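Local atomic coordinates of methylmalonyl-CoA carboxyltransferase 12S subunit (Propionibacterium freudenreichii, PDB entry 1ON3), a protein that transfers the carboxyl group of methylmalonyl-CoA to the biotin of the 1.3S subunit, as the hexameric core of the transcarboxylase complex. Residues Phe73-Ala78 with Gly141-Glu146; Val79-Gly84 with Phe104-Gly109; Val365-Val370 with Ile403-Arg408; Tyr429-Ala434 with Ile490-Thr495. All blocks are in the same frame, centred on the assembly; numbering follows the deposited sequence.

How the contacts relate
From the N terminus, contact 1 ties the loop between strands 60-62 and 85-92 to the loop that follows strand 133-139. Nested inside it, contact 2 ties the later part of the first loop to the one after strand 95-102, closing a loop that is mostly the pair 85-92 and 95-102. The two touch through the Arg143-Asp83 salt bridge, and both reach methylmalonyl-CoA. Contact 3 opens after contact 1 has closed, in the C-terminal half of this duplicated protein, pairing neighbouring parallel strands and closing a largely helical connection. Contact 4 follows in series, closes a longer, mostly helical one, and continues the same sheet past strand 427-430; Leu407 O and Ser433 OG join the two.

Contact 1: residues Phe73-Ala78 with Gly141-Glu146; sequences FGMDKA and GARIQE. With MCA (methylmalonyl-coenzyme A), chain T.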
# COMPACT_ATOMS: atom_id res chain seq x y z
N PHE E 73 -8.19 8.67 50.74
CA PHE E 73 -8.85 9.89 51.18
C PHE E 73 -10.38 9.91 51.03
O PHE E 73 -10.95 10.85 50.46
CB PHE E 73 -8.20 11.09 50.48
CG PHE E 73 -6.71 11.19 50.74
CD1 PHE E 73 -6.23 11.43 52.02
CD2 PHE E 73 -5.80 10.98 49.71
CE1 PHE E 73 -4.86 11.46 52.28
CE2 PHE E 73 -4.42 11.01 49.96
CZ PHE E 73 -3.95 11.25 51.25
N GLY E 74 -11.02 8.87 51.53
CA GLY E 74 -12.47 8.79 51.50
C GLY E 74 -13.11 8.23 50.25
O GLY E 74 -14.32 8.07 50.20
N MET E 75 -12.31 7.92 49.23
CA MET E 75 -12.90 7.40 48.01
C MET E 75 -13.49 6.01 48.21
O MET E 75 -14.39 5.60 47.48
CB MET E 75 -11.86 7.39 46.88
CG MET E 75 -11.43 8.79 46.45
SD MET E 75 -12.81 9.88 45.99
CE MET E 75 -13.59 8.90 44.66
N ASP E 76 -13.00 5.30 49.23
CA ASP E 76 -13.48 3.95 49.51
C ASP E 76 -14.94 3.93 49.95
O ASP E 76 -15.65 2.94 49.75
CB ASP E 76 -12.61 3.29 50.59
CG ASP E 76 -12.53 4.09 51.88
OD1 ASP E 76 -12.09 3.51 52.89
OD2 ASP E 76 -12.89 5.30 51.88
N LYS E 77 -15.39 5.02 50.55
CA LYS E 77 -16.77 5.12 51.02
C LYS E 77 -17.63 6.00 50.11
O LYS E 77 -18.85 5.99 50.20
CB LYS E 77 -16.78 5.69 52.44
CG LYS E 77 -16.08 7.06 52.57
CD LYS E 77 -16.86 8.18 51.86
CE LYS E 77 -16.07 9.47 51.76
NZ LYS E 77 -16.79 10.48 50.91
N ALA E 78 -16.98 6.77 49.23
CA ALA E 78 -17.71 7.67 48.36
C ALA E 78 -18.59 6.99 47.32
O ALA E 78 -18.21 5.98 46.72
CB ALA E 78 -16.74 8.63 47.67
N GLY E 141 -11.55 19.94 37.52
CA GLY E 141 -10.25 19.39 37.16
C GLY E 141 -10.00 17.96 37.64
O GLY E 141 -10.93 17.23 37.98
N ALA E 142 -8.74 17.54 37.66
CA ALA E 142 -8.41 16.18 38.10
C ALA E 142 -8.89 15.98 39.55
O ALA E 142 -8.69 16.85 40.39
CB ALA E 142 -6.91 15.94 38.00
N ARG E 143 -9.53 14.85 39.82
CA ARG E 143 -10.03 14.58 41.17
C ARG E 143 -8.83 14.48 42.12
O ARG E 143 -8.07 13.50 42.09
CB ARG E 143 -10.83 13.29 41.20
CG ARG E 143 -11.60 13.06 42.50
CD ARG E 143 -12.49 11.83 42.39
NE ARG E 143 -13.56 12.00 41.41
CZ ARG E 143 -14.25 10.99 40.87
NH1 ARG E 143 -13.97 9.73 41.21
NH2 ARG E 143 -15.23 11.23 40.02
N ILE E 144 -8.69 15.50 42.96
CA ILE E 144 -7.56 15.59 43.88
C ILE E 144 -7.32 14.44 44.85
O ILE E 144 -6.16 14.13 45.16
CB ILE E 144 -7.64 16.93 44.65
CG1 ILE E 144 -7.44 18.10 43.67
CG2 ILE E 144 -6.59 16.98 45.72
CD1 ILE E 144 -7.72 19.50 44.27
N GLN E 145 -8.39 13.80 45.32
CA GLN E 145 -8.25 12.67 46.24
C GLN E 145 -7.58 11.47 45.58
O GLN E 145 -7.04 10.59 46.27
CB GLN E 145 -9.62 12.22 46.77
CG GLN E 145 -10.35 13.20 47.69
CD GLN E 145 -11.34 14.09 46.96
OE1 GLN E 145 -12.31 14.58 47.55
NE2 GLN E 145 -11.10 14.32 45.68
N GLU E 146 -7.61 11.42 44.24
CA GLU E 146 -7.02 10.30 43.51
C GLU E 146 -5.57 10.50 43.07
O GLU E 146 -5.01 9.68 42.34
CB GLU E 146 -7.91 9.94 42.30
CG GLU E 146 -9.30 9.47 42.71
CD GLU E 146 -10.15 9.03 41.55
OE1 GLU E 146 -9.73 9.24 40.39
OE2 GLU E 146 -11.25 8.47 41.79
C8 MCA T . -14.00 20.75 42.92
N9 MCA T . -14.28 19.76 43.86
C4 MCA T . -13.22 18.88 43.76
C5 MCA T . -12.38 19.41 42.75
N7 MCA T . -12.89 20.59 42.24
N3 MCA T . -13.00 17.70 44.48
C2 MCA T . -11.83 17.07 44.11
N1 MCA T . -10.95 17.50 43.15
C6 MCA T . -11.19 18.67 42.44
N6 MCA T . -10.30 19.04 41.51
C1' MCA T . -15.32 19.60 44.73
C2' MCA T . -15.25 20.67 45.81
O2' MCA T . -14.41 20.29 46.86
C3' MCA T . -16.71 20.85 46.16
O3' MCA T . -17.07 19.92 47.16
C4' MCA T . -17.48 20.61 44.85
O4' MCA T . -16.55 19.80 44.03
C5' MCA T . -17.83 21.87 43.95
O5' MCA T . -17.37 22.84 44.49
P1 MCA T . -17.45 24.13 45.01
O11 MCA T . -16.31 24.58 45.60
O12 MCA T . -18.50 23.83 45.78
O6 MCA T . -17.72 25.29 43.88
P2 MCA T . -17.78 26.30 43.02
O21 MCA T . -17.77 27.12 44.13
O22 MCA T . -18.72 26.29 41.96
O7 MCA T . -16.30 26.37 42.42
CPB MCA T . -15.76 25.48 41.82
CPA MCA T . -14.34 25.45 41.28
CP7 MCA T . -13.68 25.07 42.62
CP9 MCA T . -13.94 26.76 40.56
CP8 MCA T . -14.26 24.30 40.24
OP3 MCA T . -14.09 24.00 43.10
CP6 MCA T . -12.28 24.89 42.74
OP2 MCA T . -11.52 25.85 42.35
NP2 MCA T . -11.74 23.61 43.24
CP5 MCA T . -10.47 23.26 42.69
CP4 MCA T . -9.62 23.38 41.55
CP3 MCA T . -8.37 22.68 41.33
OP1 MCA T . -7.60 22.93 42.42
NP1 MCA T . -7.77 21.86 40.27
CP2 MCA T . -6.45 21.41 40.62
CP1 MCA T . -6.04 20.46 39.59
P3 MCA T . -18.32 19.54 48.17
O31 MCA T . -18.07 20.83 48.89
O32 MCA T . -17.91 18.34 48.97
O33 MCA T . -19.73 19.50 47.62
S MCA T . -4.65 19.84 39.74
CS1 MCA T . -5.12 19.14 38.34
OS1 MCA T . -6.16 19.18 37.62
CS2 MCA T . -4.11 19.32 37.38
CS3 MCA T . -3.58 18.23 36.85
CS4 MCA T . -3.46 20.52 36.63
OS4 MCA T . -2.31 20.46 36.18
OS5 MCA T . -4.16 21.52 36.55
O HOH W 1 -12.60 13.90 50.47
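Met75 packs its thioether against Arg143, Gln145 and Glu146. Its CE lies 3.6 Å from Arg143 NH1, oblique to the guanidinium, and 3.7 Å from Glu146 OE2, while CG rests on Gln145 CB at 3.9 Å. Turns at chi2 (-54°) and chi3 (-58°) curl SD and then CE back to make this fit. Phe73 takes the other flank: its carbonyl O meets Gln145 CG at 3.7 Å, and Gln145 O sits at the edge of its ring, in plane. A water donates to Gln145 OE1 and, weakly, to Phe73 O. Next to the methionine CE, Arg143 NH1 makes a salt bridge to Glu146 OE2, a weak hydrogen bond of 3.1 Å. The same NH1 has its stronger partner in Asp83, and Thr70 is bonded to Glu146 OE2. An alanine in place of Met75 would probably open a gap beside the Arg143-Glu146 pair and let the side chain of Gln145 shift.

The backbone of 141-146 meanwhile grips methylmalonyl-CoA. Ile144 N reaches adenine N1 at 3.0 Å in a nearly straight bond (171°). The adenine amino group N6 donates to Ala142 O at 2.9 Å. Ala142 N bonds the thioester oxygen OS1 at 3.1 Å, as one N-H of an oxyanion hole would in the crotonase superfamily.

In the fold, the 3-10 turn 144-146 leads into helix 147-164, whose Ser150 and Tyr154 pack on Ala142. Phe73 meets the rings of Phe449 and Tyr470 of the second subunit, placing the contact at a subunit interface.

Contact 2: residues Val79-Gly84 with Phe104-Gly109; sequences VVPADG and FTVMGG. With MCA (methylmalonyl-coenzyme A), chain T.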
# COMPACT_ATOMS: atom_id res chain seq x y z
N VAL E 79 -19.79 7.55 47.14
CA VAL E 79 -20.76 7.08 46.15
C VAL E 79 -20.66 8.15 45.07
O VAL E 79 -21.02 9.31 45.30
CB VAL E 79 -22.19 7.05 46.72
CG1 VAL E 79 -23.19 6.77 45.60
CG2 VAL E 79 -22.31 5.96 47.79
N VAL E 80 -20.17 7.77 43.89
CA VAL E 80 -19.97 8.72 42.79
C VAL E 80 -20.63 8.19 41.52
O VAL E 80 -19.97 7.59 40.68
CB VAL E 80 -18.45 8.91 42.55
CG1 VAL E 80 -18.18 10.11 41.68
CG2 VAL E 80 -17.73 9.04 43.89
N PRO E 81 -21.95 8.43 41.36
CA PRO E 81 -22.71 7.97 40.19
C PRO E 81 -22.03 8.20 38.83
O PRO E 81 -21.68 9.33 38.49
CB PRO E 81 -24.02 8.74 40.31
CG PRO E 81 -24.18 8.91 41.81
CD PRO E 81 -22.78 9.26 42.25
N ALA E 82 -21.85 7.12 38.07
CA ALA E 82 -21.23 7.16 36.74
C ALA E 82 -19.82 7.75 36.76
O ALA E 82 -19.23 8.04 35.70
CB ALA E 82 -22.12 7.96 35.78
N ASP E 83 -19.28 7.86 37.96
CA ASP E 83 -17.99 8.49 38.24
C ASP E 83 -17.96 9.93 37.72
O ASP E 83 -16.90 10.48 37.39
CB ASP E 83 -16.77 7.74 37.68
CG ASP E 83 -15.54 8.02 38.52
OD1 ASP E 83 -14.39 8.01 38.03
OD2 ASP E 83 -15.75 8.28 39.72
N GLY E 84 -19.13 10.55 37.66
CA GLY E 84 -19.22 11.93 37.23
C GLY E 84 -19.27 12.24 35.75
O GLY E 84 -19.16 13.40 35.39
N PHE E 104 -21.28 17.98 37.05
CA PHE E 104 -20.75 18.81 38.12
C PHE E 104 -21.38 18.53 39.49
O PHE E 104 -20.77 18.80 40.52
CB PHE E 104 -20.95 20.29 37.77
CG PHE E 104 -20.28 21.23 38.73
CD1 PHE E 104 -18.90 21.43 38.68
CD2 PHE E 104 -21.01 21.86 39.73
CE1 PHE E 104 -18.26 22.23 39.60
CE2 PHE E 104 -20.38 22.68 40.67
CZ PHE E 104 -19.00 22.86 40.60
N THR E 105 -22.60 17.99 39.52
CA THR E 105 -23.27 17.68 40.80
C THR E 105 -22.60 16.52 41.53
O THR E 105 -22.93 16.24 42.69
CB THR E 105 -24.77 17.32 40.62
OG1 THR E 105 -24.89 16.02 40.04
CG2 THR E 105 -25.46 18.35 39.73
N VAL E 106 -21.68 15.85 40.86
CA VAL E 106 -20.97 14.73 41.46
C VAL E 106 -19.51 15.10 41.71
O VAL E 106 -18.69 15.13 40.79
CB VAL E 106 -21.09 13.49 40.54
CG1 VAL E 106 -20.19 12.38 41.04
CG2 VAL E 106 -22.55 13.03 40.50
N MET E 107 -19.19 15.40 42.96
CA MET E 107 -17.84 15.79 43.34
C MET E 107 -17.28 16.90 42.44
O MET E 107 -16.14 16.84 41.98
CB MET E 107 -16.91 14.56 43.32
CG MET E 107 -17.14 13.57 44.47
SD MET E 107 -15.84 12.28 44.60
CE MET E 107 -14.46 13.18 45.34
N GLY E 108 -18.10 17.91 42.19
CA GLY E 108 -17.68 19.02 41.35
C GLY E 108 -17.25 18.62 39.95
O GLY E 108 -16.45 19.32 39.31
N GLY E 109 -17.78 17.51 39.46
CA GLY E 109 -17.41 17.04 38.13
C GLY E 109 -15.92 16.72 38.02
O GLY E 109 -15.42 16.51 36.91
C8 MCA T . -14.00 20.75 42.92
N9 MCA T . -14.28 19.76 43.86
C4 MCA T . -13.22 18.88 43.76
C5 MCA T . -12.38 19.41 42.75
N7 MCA T . -12.89 20.59 42.24
N3 MCA T . -13.00 17.70 44.48
C2 MCA T . -11.83 17.07 44.11
N1 MCA T . -10.95 17.50 43.15
C6 MCA T . -11.19 18.67 42.44
N6 MCA T . -10.30 19.04 41.51
C1' MCA T . -15.32 19.60 44.73
C2' MCA T . -15.25 20.67 45.81
O2' MCA T . -14.41 20.29 46.86
C3' MCA T . -16.71 20.85 46.16
O3' MCA T . -17.07 19.92 47.16
C4' MCA T . -17.48 20.61 44.85
O4' MCA T . -16.55 19.80 44.03
C5' MCA T . -17.83 21.87 43.95
O5' MCA T . -17.37 22.84 44.49
P1 MCA T . -17.45 24.13 45.01
O11 MCA T . -16.31 24.58 45.60
O12 MCA T . -18.50 23.83 45.78
O6 MCA T . -17.72 25.29 43.88
P2 MCA T . -17.78 26.30 43.02
O21 MCA T . -17.77 27.12 44.13
O22 MCA T . -18.72 26.29 41.96
O7 MCA T . -16.30 26.37 42.42
CPB MCA T . -15.76 25.48 41.82
CPA MCA T . -14.34 25.45 41.28
CP7 MCA T . -13.68 25.07 42.62
CP9 MCA T . -13.94 26.76 40.56
CP8 MCA T . -14.26 24.30 40.24
OP3 MCA T . -14.09 24.00 43.10
CP6 MCA T . -12.28 24.89 42.74
OP2 MCA T . -11.52 25.85 42.35
NP2 MCA T . -11.74 23.61 43.24
CP5 MCA T . -10.47 23.26 42.69
CP4 MCA T . -9.62 23.38 41.55
CP3 MCA T . -8.37 22.68 41.33
OP1 MCA T . -7.60 22.93 42.42
NP1 MCA T . -7.77 21.86 40.27
CP2 MCA T . -6.45 21.41 40.62
CP1 MCA T . -6.04 20.46 39.59
P3 MCA T . -18.32 19.54 48.17
O31 MCA T . -18.07 20.83 48.89
O32 MCA T . -17.91 18.34 48.97
O33 MCA T . -19.73 19.50 47.62
S MCA T . -4.65 19.84 39.74
CS1 MCA T . -5.12 19.14 38.34
OS1 MCA T . -6.16 19.18 37.62
CS2 MCA T . -4.11 19.32 37.38
CS3 MCA T . -3.58 18.23 36.85
CS4 MCA T . -3.46 20.52 36.63
OS4 MCA T . -2.31 20.46 36.18
OS5 MCA T . -4.16 21.52 36.55
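Met107, whose SD meets Val80 CG2, belongs to the loop that also carries a flat group, the Phe104 ring. Gly108 CA sits over one face of that ring, 3.7 Å above the plane and offset toward the rim. Phe104 CZ lies 3.7 Å from C5' of methylmalonyl-CoA, which approaches the ring obliquely. The chain has to run close to the ribose here: Gly108 CA is 3.0 Å from O4', and a beta carbon on that glycine would clash with this oxygen.

The contact between the two loops is apolar. Val106 points into the opposite loop, with CG1 4.0 Å from Gly84 CA and CG2 4.2 Å from Pro81 CD. Met107 starts toward the same loop; CG anti to the carbonyl carbon (chi1 -72°) and a nearly straight chi2 (-169°) carry SD to Val80 CG2, 3.8 Å away, the two side chains crossing at about a right angle. Tight turns shape both loops; in one, Gly109 N bonds back to Val106 O at 2.9 Å.

Residues 79-84 lead into strand 85-92. The other loop follows strand 95-102, so the contact closes the end of this antiparallel pair. Phe104 also touches Gln38 of helix 32-40, while Lys118 of helix 113-129 bonds Ala82 O.

Contact 3: residues Val365-Val370 with Ile403-Arg408; sequences VQLVDV and ITVVLR
Asp369 and Arg408 both place CG anti to the backbone N (chi1 -167° and -160°), and the arginine bends at chi3 (59°), swinging NE to the carboxylate. NE reaches Asp369 OD2 at 3.0 Å on its syn side, making a salt bridge with the two planes steeply crossed. Tyr290 also bonds OD2, the carbonyl oxygens of Pro283 and Lys288 hold NH1 and NH2, and a water donates to OD1. A leucine for Arg408 would probably leave the buried Asp369 carboxylate without its charged mate.

At the start of the strands Gln366 NE2 donates to Thr404 OG1 at 2.9 Å, the hydroxyl oxygen lying in the amide plane; Cys419 O also bonds that hydroxyl. Between these ends runs a parallel ladder, with Gln366 N on Ile403 O (2.8 Å), Val405 N on Gln366 O, and Val368 N on Val405 O. Val368 O takes two donors, Leu407 N at 2.8 Å and Arg408 N at 3.2 Å, where the second strand turns.

Strand 326-333 lies beyond 365-370 in the sheet, and 427-430 beyond 403-407. Helices 377-381 and 384-397 join the pair in a beta-alpha-beta crossover. Helix 495-505 packs on the face bearing Val365, Ile403 and Val405, and helix 293-299 on Leu367.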
# COMPACT_ATOMS: atom_id res chain seq x y z
N VAL E 365 -12.28 28.82 0.29
CA VAL E 365 -12.54 29.96 -0.57
C VAL E 365 -12.00 31.23 0.10
O VAL E 365 -12.38 31.56 1.22
CB VAL E 365 -14.07 30.13 -0.82
CG1 VAL E 365 -14.33 31.38 -1.67
CG2 VAL E 365 -14.61 28.89 -1.51
N GLN E 366 -11.10 31.90 -0.60
CA GLN E 366 -10.49 33.14 -0.11
C GLN E 366 -11.04 34.38 -0.82
O GLN E 366 -11.23 34.37 -2.04
CB GLN E 366 -8.96 33.12 -0.33
CG GLN E 366 -8.17 32.12 0.53
CD GLN E 366 -8.55 30.68 0.26
OE1 GLN E 366 -9.00 29.97 1.16
NE2 GLN E 366 -8.38 30.23 -0.99
N LEU E 367 -11.28 35.43 -0.04
CA LEU E 367 -11.73 36.72 -0.57
C LEU E 367 -10.61 37.67 -0.12
O LEU E 367 -10.44 37.92 1.08
CB LEU E 367 -13.07 37.13 0.02
CG LEU E 367 -14.22 36.16 -0.27
CD1 LEU E 367 -15.51 36.73 0.36
CD2 LEU E 367 -14.39 35.94 -1.77
N VAL E 368 -9.85 38.18 -1.08
CA VAL E 368 -8.69 39.00 -0.79
C VAL E 368 -8.75 40.52 -0.98
O VAL E 368 -9.14 41.02 -2.03
CB VAL E 368 -7.47 38.48 -1.59
CG1 VAL E 368 -6.20 39.24 -1.19
CG2 VAL E 368 -7.28 36.98 -1.35
N ASP E 369 -8.33 41.22 0.07
CA ASP E 369 -8.22 42.68 0.09
C ASP E 369 -7.29 42.95 1.27
O ASP E 369 -7.73 43.33 2.35
CB ASP E 369 -9.58 43.35 0.32
CG ASP E 369 -9.53 44.84 0.02
OD1 ASP E 369 -8.41 45.36 -0.16
OD2 ASP E 369 -10.60 45.49 -0.01
N VAL E 370 -6.00 42.72 1.05
CA VAL E 370 -5.00 42.87 2.11
C VAL E 370 -3.82 43.73 1.65
O VAL E 370 -3.19 43.44 0.63
CB VAL E 370 -4.53 41.44 2.58
CG1 VAL E 370 -3.87 40.69 1.41
CG2 VAL E 370 -3.59 41.55 3.79
N ILE E 403 -9.96 27.92 -3.84
CA ILE E 403 -10.43 28.92 -4.80
C ILE E 403 -10.26 30.32 -4.21
O ILE E 403 -10.74 30.60 -3.11
CB ILE E 403 -11.92 28.72 -5.13
CG1 ILE E 403 -12.18 27.26 -5.50
CG2 ILE E 403 -12.33 29.69 -6.23
CD1 ILE E 403 -11.50 26.81 -6.77
N THR E 404 -9.62 31.20 -4.97
CA THR E 404 -9.34 32.53 -4.49
C THR E 404 -9.86 33.66 -5.39
O THR E 404 -9.64 33.66 -6.59
CB THR E 404 -7.81 32.68 -4.30
OG1 THR E 404 -7.37 31.78 -3.26
CG2 THR E 404 -7.42 34.11 -3.96
N VAL E 405 -10.54 34.61 -4.77
CA VAL E 405 -11.09 35.75 -5.49
C VAL E 405 -10.43 37.01 -4.92
O VAL E 405 -10.52 37.29 -3.72
CB VAL E 405 -12.63 35.85 -5.31
CG1 VAL E 405 -13.18 37.06 -6.07
CG2 VAL E 405 -13.30 34.57 -5.84
N VAL E 406 -9.74 37.75 -5.78
CA VAL E 406 -9.08 38.98 -5.34
C VAL E 406 -10.01 40.16 -5.56
O VAL E 406 -10.28 40.54 -6.70
CB VAL E 406 -7.76 39.21 -6.10
CG1 VAL E 406 -7.09 40.48 -5.58
CG2 VAL E 406 -6.85 38.01 -5.93
N LEU E 407 -10.49 40.74 -4.45
CA LEU E 407 -11.41 41.88 -4.48
C LEU E 407 -10.71 43.20 -4.72
O LEU E 407 -11.17 44.02 -5.52
CB LEU E 407 -12.19 41.98 -3.16
CG LEU E 407 -12.89 40.72 -2.63
CD1 LEU E 407 -13.63 41.06 -1.34
CD2 LEU E 407 -13.86 40.17 -3.66
N ARG E 408 -9.62 43.44 -4.01
CA ARG E 408 -8.93 44.71 -4.17
C ARG E 408 -7.43 44.59 -3.89
O ARG E 408 -6.70 44.02 -4.70
CB ARG E 408 -9.60 45.75 -3.25
CG ARG E 408 -9.34 47.20 -3.63
CD ARG E 408 -10.38 48.13 -2.99
NE ARG E 408 -10.41 48.05 -1.53
CZ ARG E 408 -11.04 48.92 -0.74
NH1 ARG E 408 -11.71 49.94 -1.28
NH2 ARG E 408 -10.98 48.79 0.58
O HOH W 2 -8.24 47.61 1.19

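Contact 4: residues Tyr429-Ala434 with Ile490-Thr495; sequences YAWPSA and IDPADT
Trp431 and Pro492 form the tight part of this contact. Pro492 CB stands over the centre of the six-membered ring, 3.5 Å from its centroid and only 6° off the normal, a clear CH-pi contact. Thr495 OG1 lies at the edge of the indole and accepts a weak bond from Trp431 NE1 at 2.9 Å. That hydroxyl is itself fixed, since it donates to Pro492 O at 2.7 Å, and Thr495 N reaches the same oxygen from the same face. Alongside, Pro432 and Pro492 meet tip to tip, their CD atoms 3.5 Å apart.

The Tyr429 flank is looser. There Ile490 CD1 lies 3.9 Å from Tyr429 CB, and Ile490 CG2 approaches the tyrosine ring obliquely. CG1 of Ile490 takes the crowded position between backbone N and carbonyl carbon (chi1 65°), and it meets Trp431 CD1 at 3.8 Å. One backbone bond, Ile490 N to Ala430 O at 2.8 Å, joins the segments. On the outer side Asp491 and Asp494 are partly exposed. Asp491 OD2 accepts from Ala493 N in an Asx turn, and OD1 pairs with Arg279.

The bond at Ala430 continues the sheet from strand 427-430 toward 488-489. Trp431 packs on Val405 and Leu407 of strand 402-407, Thr495 opens helix 495-505, and Pro432 O receives Arg15 of the third subunit, whose Met12 packs on Pro492.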
# COMPACT_ATOMS: atom_id res chain seq x y z
N TYR E 429 -9.54 34.31 -9.34
CA TYR E 429 -10.22 35.33 -10.14
C TYR E 429 -9.94 36.71 -9.59
O TYR E 429 -9.83 36.89 -8.38
CB TYR E 429 -11.74 35.12 -10.16
CG TYR E 429 -12.15 33.74 -10.57
CD1 TYR E 429 -12.46 32.78 -9.62
CD2 TYR E 429 -12.14 33.37 -11.92
CE1 TYR E 429 -12.75 31.47 -9.98
CE2 TYR E 429 -12.43 32.04 -12.29
CZ TYR E 429 -12.73 31.10 -11.31
OH TYR E 429 -12.97 29.78 -11.63
N ALA E 430 -9.83 37.69 -10.49
CA ALA E 430 -9.59 39.06 -10.09
C ALA E 430 -10.80 39.93 -10.43
O ALA E 430 -11.35 39.84 -11.54
CB ALA E 430 -8.35 39.60 -10.81
N TRP E 431 -11.24 40.75 -9.48
CA TRP E 431 -12.33 41.68 -9.74
C TRP E 431 -11.61 42.78 -10.50
O TRP E 431 -10.38 42.80 -10.51
CB TRP E 431 -12.91 42.24 -8.45
CG TRP E 431 -13.99 41.38 -7.84
CD1 TRP E 431 -14.22 40.05 -8.06
CD2 TRP E 431 -14.97 41.80 -6.89
NE1 TRP E 431 -15.29 39.61 -7.32
CE2 TRP E 431 -15.78 40.67 -6.59
CE3 TRP E 431 -15.26 43.02 -6.27
CZ2 TRP E 431 -16.84 40.73 -5.69
CZ3 TRP E 431 -16.33 43.08 -5.38
CH2 TRP E 431 -17.11 41.94 -5.10
N PRO E 432 -12.35 43.70 -11.15
CA PRO E 432 -11.67 44.77 -11.89
C PRO E 432 -10.91 45.71 -10.97
O PRO E 432 -10.11 46.52 -11.41
CB PRO E 432 -12.81 45.47 -12.62
CG PRO E 432 -13.85 44.39 -12.79
CD PRO E 432 -13.80 43.73 -11.41
N SER E 433 -11.20 45.62 -9.68
CA SER E 433 -10.55 46.47 -8.67
C SER E 433 -9.34 45.78 -8.04
O SER E 433 -8.67 46.35 -7.16
CB SER E 433 -11.56 46.82 -7.59
OG SER E 433 -12.37 45.69 -7.28
N ALA E 434 -9.05 44.57 -8.50
CA ALA E 434 -7.93 43.82 -7.96
C ALA E 434 -6.61 44.54 -8.16
O ALA E 434 -6.32 45.06 -9.25
CB ALA E 434 -7.87 42.44 -8.60
N ILE E 490 -12.97 39.20 -13.72
CA ILE E 490 -14.42 39.05 -13.75
C ILE E 490 -15.26 40.23 -13.31
O ILE E 490 -14.81 41.10 -12.59
CB ILE E 490 -14.86 37.85 -12.86
CG1 ILE E 490 -14.54 38.13 -11.38
CG2 ILE E 490 -14.15 36.57 -13.30
CD1 ILE E 490 -15.08 37.08 -10.41
N ASP E 491 -16.51 40.21 -13.76
CA ASP E 491 -17.50 41.20 -13.38
C ASP E 491 -17.83 40.74 -11.95
O ASP E 491 -18.19 39.57 -11.74
CB ASP E 491 -18.72 41.08 -14.31
CG ASP E 491 -19.90 41.94 -13.88
OD1 ASP E 491 -20.85 42.02 -14.69
OD2 ASP E 491 -19.90 42.51 -12.77
N PRO E 492 -17.69 41.63 -10.96
CA PRO E 492 -17.99 41.26 -9.57
C PRO E 492 -19.34 40.57 -9.44
O PRO E 492 -19.54 39.71 -8.58
CB PRO E 492 -17.95 42.60 -8.84
CG PRO E 492 -16.93 43.38 -9.63
CD PRO E 492 -17.26 43.04 -11.06
N ALA E 493 -20.28 40.95 -10.31
CA ALA E 493 -21.62 40.39 -10.28
C ALA E 493 -21.67 38.88 -10.51
O ALA E 493 -22.63 38.23 -10.10
CB ALA E 493 -22.52 41.10 -11.31
N ASP E 494 -20.65 38.32 -11.16
CA ASP E 494 -20.60 36.88 -11.45
C ASP E 494 -19.80 36.06 -10.44
O ASP E 494 -19.57 34.87 -10.65
CB ASP E 494 -19.99 36.63 -12.84
CG ASP E 494 -20.73 37.36 -13.97
OD1 ASP E 494 -21.97 37.44 -13.93
OD2 ASP E 494 -20.06 37.84 -14.90
N THR E 495 -19.37 36.69 -9.35
CA THR E 495 -18.56 35.98 -8.35
C THR E 495 -19.12 34.63 -7.90
O THR E 495 -18.41 33.62 -7.94
CB THR E 495 -18.32 36.88 -7.13
OG1 THR E 495 -17.69 38.09 -7.56
CG2 THR E 495 -17.40 36.19 -6.11